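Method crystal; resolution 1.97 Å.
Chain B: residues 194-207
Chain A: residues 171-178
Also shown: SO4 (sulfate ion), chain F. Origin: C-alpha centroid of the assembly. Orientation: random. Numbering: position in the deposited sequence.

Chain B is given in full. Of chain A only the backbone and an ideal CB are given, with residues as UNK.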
# COMPACT_ATOMS: atom_id res chain seq x y z
N HIS B 194 2.61 0.84 -4.38
CA HIS B 194 4.03 1.04 -4.15
C HIS B 194 4.23 0.43 -2.76
O HIS B 194 4.40 1.14 -1.83
CB HIS B 194 4.25 2.58 -4.08
CG HIS B 194 4.10 3.28 -5.42
ND1 HIS B 194 4.84 2.92 -6.53
CD2 HIS B 194 3.35 4.35 -5.79
CE1 HIS B 194 4.51 3.71 -7.54
NE2 HIS B 194 3.60 4.57 -7.12
N LEU B 195 4.21 -0.90 -2.63
CA LEU B 195 4.53 -1.54 -1.33
C LEU B 195 5.86 -1.08 -0.71
O LEU B 195 6.01 -1.01 0.49
CB LEU B 195 4.64 -3.06 -1.55
CG LEU B 195 3.32 -3.75 -1.92
CD1 LEU B 195 3.52 -5.31 -1.92
CD2 LEU B 195 2.25 -3.41 -0.89
N SER B 196 6.88 -0.87 -1.55
CA SER B 196 8.15 -0.36 -1.01
C SER B 196 8.00 0.97 -0.27
O SER B 196 8.79 1.27 0.66
CB SER B 196 9.22 -0.34 -2.14
OG SER B 196 9.03 0.84 -2.88
N ASP B 197 6.98 1.77 -0.61
CA ASP B 197 6.81 3.03 0.14
C ASP B 197 6.54 2.69 1.61
O ASP B 197 6.94 3.44 2.52
CB ASP B 197 5.63 3.86 -0.36
CG ASP B 197 5.91 4.60 -1.69
OD1 ASP B 197 6.96 4.39 -2.32
OD2 ASP B 197 5.01 5.37 -2.10
N SER B 198 5.83 1.58 1.86
CA SER B 198 5.65 1.11 3.29
C SER B 198 6.93 0.49 3.89
O SER B 198 7.37 0.84 4.99
CB SER B 198 4.43 0.13 3.36
OG SER B 198 4.33 -0.46 4.64
N LEU B 199 7.53 -0.45 3.15
CA LEU B 199 8.73 -1.12 3.61
C LEU B 199 9.82 -0.13 3.95
O LEU B 199 10.54 -0.29 4.98
CB LEU B 199 9.18 -2.10 2.51
CG LEU B 199 10.46 -2.86 2.89
CD1 LEU B 199 10.39 -3.69 4.17
CD2 LEU B 199 10.89 -3.74 1.69
N PHE B 200 9.99 0.88 3.10
CA PHE B 200 11.12 1.80 3.32
C PHE B 200 10.95 2.66 4.55
O PHE B 200 11.90 3.29 5.01
CB PHE B 200 11.47 2.67 2.12
CG PHE B 200 11.95 1.90 0.95
CD1 PHE B 200 12.25 0.53 1.06
CD2 PHE B 200 12.04 2.51 -0.29
CE1 PHE B 200 12.70 -0.19 -0.05
CE2 PHE B 200 12.51 1.79 -1.41
CZ PHE B 200 12.83 0.43 -1.28
N THR B 201 9.73 2.74 5.09
CA THR B 201 9.61 3.38 6.39
C THR B 201 10.08 2.55 7.53
O THR B 201 10.37 3.10 8.59
CB THR B 201 8.12 3.88 6.73
OG1 THR B 201 7.31 2.73 7.03
CG2 THR B 201 7.50 4.68 5.54
N VAL B 202 10.19 1.23 7.34
CA VAL B 202 10.71 0.42 8.41
C VAL B 202 12.26 0.61 8.37
O VAL B 202 12.89 0.75 9.41
CB VAL B 202 10.36 -1.08 8.18
CG1 VAL B 202 11.07 -2.00 9.19
CG2 VAL B 202 8.83 -1.24 8.16
N SER B 203 12.89 0.60 7.21
CA SER B 203 14.34 0.88 7.19
C SER B 203 14.61 2.27 7.81
O SER B 203 15.62 2.48 8.52
CB SER B 203 14.93 0.74 5.79
OG SER B 203 14.08 1.33 4.82
N TYR B 204 13.72 3.22 7.51
CA TYR B 204 13.92 4.57 8.03
C TYR B 204 13.93 4.57 9.55
O TYR B 204 14.85 5.12 10.20
CB TYR B 204 12.93 5.56 7.45
CG TYR B 204 13.09 6.91 8.13
CD1 TYR B 204 13.67 7.99 7.48
CD2 TYR B 204 12.62 7.10 9.41
CE1 TYR B 204 13.81 9.24 8.14
CE2 TYR B 204 12.76 8.31 10.08
CZ TYR B 204 13.33 9.38 9.43
OH TYR B 204 13.42 10.59 10.12
N ARG B 205 12.97 3.85 10.12
CA ARG B 205 12.81 3.88 11.57
C ARG B 205 13.83 3.07 12.32
O ARG B 205 14.19 3.45 13.45
CB ARG B 205 11.40 3.44 11.97
CG ARG B 205 10.37 4.50 11.66
CD ARG B 205 8.96 4.00 12.01
NE ARG B 205 8.37 3.42 10.81
CZ ARG B 205 7.14 2.91 10.80
NH1 ARG B 205 6.43 2.93 11.94
NH2 ARG B 205 6.62 2.42 9.68
N LEU B 206 14.33 1.99 11.72
CA LEU B 206 15.45 1.25 12.28
C LEU B 206 16.73 2.09 12.37
O LEU B 206 17.61 1.80 13.16
CB LEU B 206 15.75 -0.02 11.44
CG LEU B 206 14.75 -1.17 11.62
CD1 LEU B 206 14.91 -2.22 10.54
CD2 LEU B 206 14.84 -1.81 12.98
N ASN B 207 16.83 3.14 11.56
CA ASN B 207 18.07 3.94 11.50
C ASN B 207 17.95 5.34 11.97
O ASN B 207 18.96 6.07 11.98
CB ASN B 207 18.63 3.97 10.08
CG ASN B 207 19.21 2.66 9.71
OD1 ASN B 207 20.21 2.23 10.28
ND2 ASN B 207 18.53 1.95 8.83
N UNK A 171 13.31 -9.53 17.69
CA UNK A 171 13.00 -8.80 16.44
C UNK A 171 12.53 -7.41 16.80
O UNK A 171 11.58 -7.23 17.58
CB UNK A 171 11.94 -9.53 15.61
N UNK A 172 13.08 -6.42 16.13
CA UNK A 172 12.66 -5.02 16.43
C UNK A 172 11.90 -4.34 15.29
O UNK A 172 11.62 -3.15 15.40
CB UNK A 172 13.89 -4.17 16.77
N UNK A 173 11.56 -5.07 14.22
CA UNK A 173 10.65 -4.51 13.20
C UNK A 173 9.71 -5.59 12.68
O UNK A 173 10.16 -6.72 12.40
CB UNK A 173 11.44 -3.90 12.04
N UNK A 174 8.41 -5.26 12.65
CA UNK A 174 7.43 -6.16 12.05
C UNK A 174 6.75 -5.41 10.90
O UNK A 174 6.26 -4.26 11.06
CB UNK A 174 6.41 -6.64 13.08
N UNK A 175 6.70 -6.08 9.75
CA UNK A 175 5.94 -5.57 8.60
C UNK A 175 4.74 -6.45 8.46
O UNK A 175 4.85 -7.63 8.10
CB UNK A 175 6.77 -5.55 7.31
N UNK A 176 3.57 -5.90 8.77
CA UNK A 176 2.39 -6.71 8.98
C UNK A 176 1.31 -6.55 7.89
O UNK A 176 0.76 -5.44 7.70
CB UNK A 176 1.79 -6.37 10.35
N UNK A 177 1.02 -7.63 7.17
CA UNK A 177 0.00 -7.58 6.08
C UNK A 177 -1.42 -7.95 6.55
O UNK A 177 -2.38 -7.85 5.80
CB UNK A 177 0.41 -8.53 4.95
N UNK A 178 -1.55 -8.37 7.80
CA UNK A 178 -2.85 -8.78 8.30
C UNK A 178 -3.65 -7.56 8.74
O UNK A 178 -3.19 -6.78 9.58
CB UNK A 178 -2.70 -9.77 9.46
S SO4 F . 2.89 8.71 -7.04
O1 SO4 F . 3.37 7.76 -8.05
O2 SO4 F . 3.88 8.83 -5.98
O3 SO4 F . 2.72 10.03 -7.66
O4 SO4 F . 1.65 8.22 -6.42

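The chain A backbone runs nearly antiparallel to the helix of chain B, at 168° between their directions and 9.4 Å between axes at closest approach. In the strand, 173-176, the side chains alternate: CA-to-CB points toward the helix at 173 and 175 and away at 174.

At position 171 the ideal CB has nothing of chain B within 5.5 Å; chain B sets no preference, and the residue is Ile A171, which makes no contact here.

Position 172 points its CB toward chain B, 4.6 Å from Leu B206 CD2, at the end of the stretch. Phi/psi of -113/8° lies outside the extended region. An aliphatic stem would suit, and a long polar chain could continue past the leucine. It is Lys A172: its stem starts toward the helix, its end leads away, and its O lies 4.2 Å from Leu B206 CD2.

Position 173 is the most restricted. Its extended backbone (-142/131°) aims the CB at the helix, and that atom already sits 3.4 Å from Val B202 CG1 and 4.1 Å from Leu B206 CD2. Little room remains along this direction, so a small residue, alanine or perhaps glycine or serine, is favoured. Ala A173 is found, its methyl packed against both side chains.

Position 174 points away, and chain B gives no guidance beyond a backbone (-120/130°) congenial to beta-branched residues; Ile A174 occupies it.

Position 175 again points toward the helix, but with more space: its CB is 4.9 Å from Val B202 CG2 and 5.1 Å from Leu B199 CD1. Farther along are Leu B195, Leu B199 and the hydroxyl of Ser B198. A large side chain is called for; leucine, methionine or phenylalanine could use the apolar surface, while one with a polar group could also reach the serine. The residue is Trp A175, with chi1 t (-164°). Its NE1 donates to Ser B198 OG at 2.9 Å and 170°, a nearly linear bond at the ring edge. Leu B199 CB lies over one face, 4.0 Å from the centroid of the six-membered ring and 23° off its normal, a CH-pi contact. Trp A175 has the largest area covered by the opposing stretch of any residue here, 124 Å².

Position 176 is out of reach, so many residues would do. Asn A176 instead serves its own chain, with Asn A176 OD1 accepting from the backbone N of position 178 at 3.0 Å.

Position 177 points sideways, with nothing near its CB; a long side chain would be needed to reach Leu B195, and an apolar or aromatic one would suit that leucine best. Phe A177 does, bringing CE1 to 4.4 Å from Leu B195 CD1, at the ring edge.

Position 178 is beyond reach and is Leu A178.

Chain A 171-178: IKAIWNFL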
# COMPACT_ATOMS: atom_id res chain seq x y z
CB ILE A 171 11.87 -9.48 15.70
CG1 ILE A 171 12.31 -10.86 15.20
CG2 ILE A 171 11.33 -8.63 14.51
CD1 ILE A 171 13.45 -10.79 14.17
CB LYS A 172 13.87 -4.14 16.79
CG LYS A 172 14.86 -4.72 17.81
CD LYS A 172 14.20 -4.70 19.18
CE LYS A 172 15.12 -5.28 20.26
NZ LYS A 172 14.30 -5.42 21.49
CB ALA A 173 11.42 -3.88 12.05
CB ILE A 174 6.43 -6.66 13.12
CG1 ILE A 174 7.20 -7.64 14.05
CG2 ILE A 174 5.29 -7.48 12.50
CD1 ILE A 174 6.48 -7.94 15.35
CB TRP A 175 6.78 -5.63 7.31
CG TRP A 175 6.28 -4.83 6.15
CD1 TRP A 175 5.58 -3.64 6.23
CD2 TRP A 175 6.50 -5.06 4.77
NE1 TRP A 175 5.39 -3.12 4.99
CE2 TRP A 175 5.90 -4.00 4.06
CE3 TRP A 175 7.22 -6.03 4.04
CZ2 TRP A 175 5.97 -3.88 2.68
CZ3 TRP A 175 7.25 -5.92 2.64
CH2 TRP A 175 6.63 -4.86 1.98
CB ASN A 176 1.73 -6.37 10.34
CG ASN A 176 0.38 -7.10 10.51
OD1 ASN A 176 0.27 -8.25 10.17
ND2 ASN A 176 -0.68 -6.36 10.86
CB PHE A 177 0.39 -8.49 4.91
CG PHE A 177 1.47 -7.93 4.03
CD1 PHE A 177 1.16 -7.28 2.84
CD2 PHE A 177 2.81 -8.00 4.43
CE1 PHE A 177 2.17 -6.79 2.04
CE2 PHE A 177 3.79 -7.46 3.67
CZ PHE A 177 3.48 -6.86 2.47
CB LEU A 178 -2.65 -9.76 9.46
CG LEU A 178 -3.89 -10.23 10.18
CD1 LEU A 178 -4.71 -11.06 9.18
CD2 LEU A 178 -3.45 -11.09 11.37
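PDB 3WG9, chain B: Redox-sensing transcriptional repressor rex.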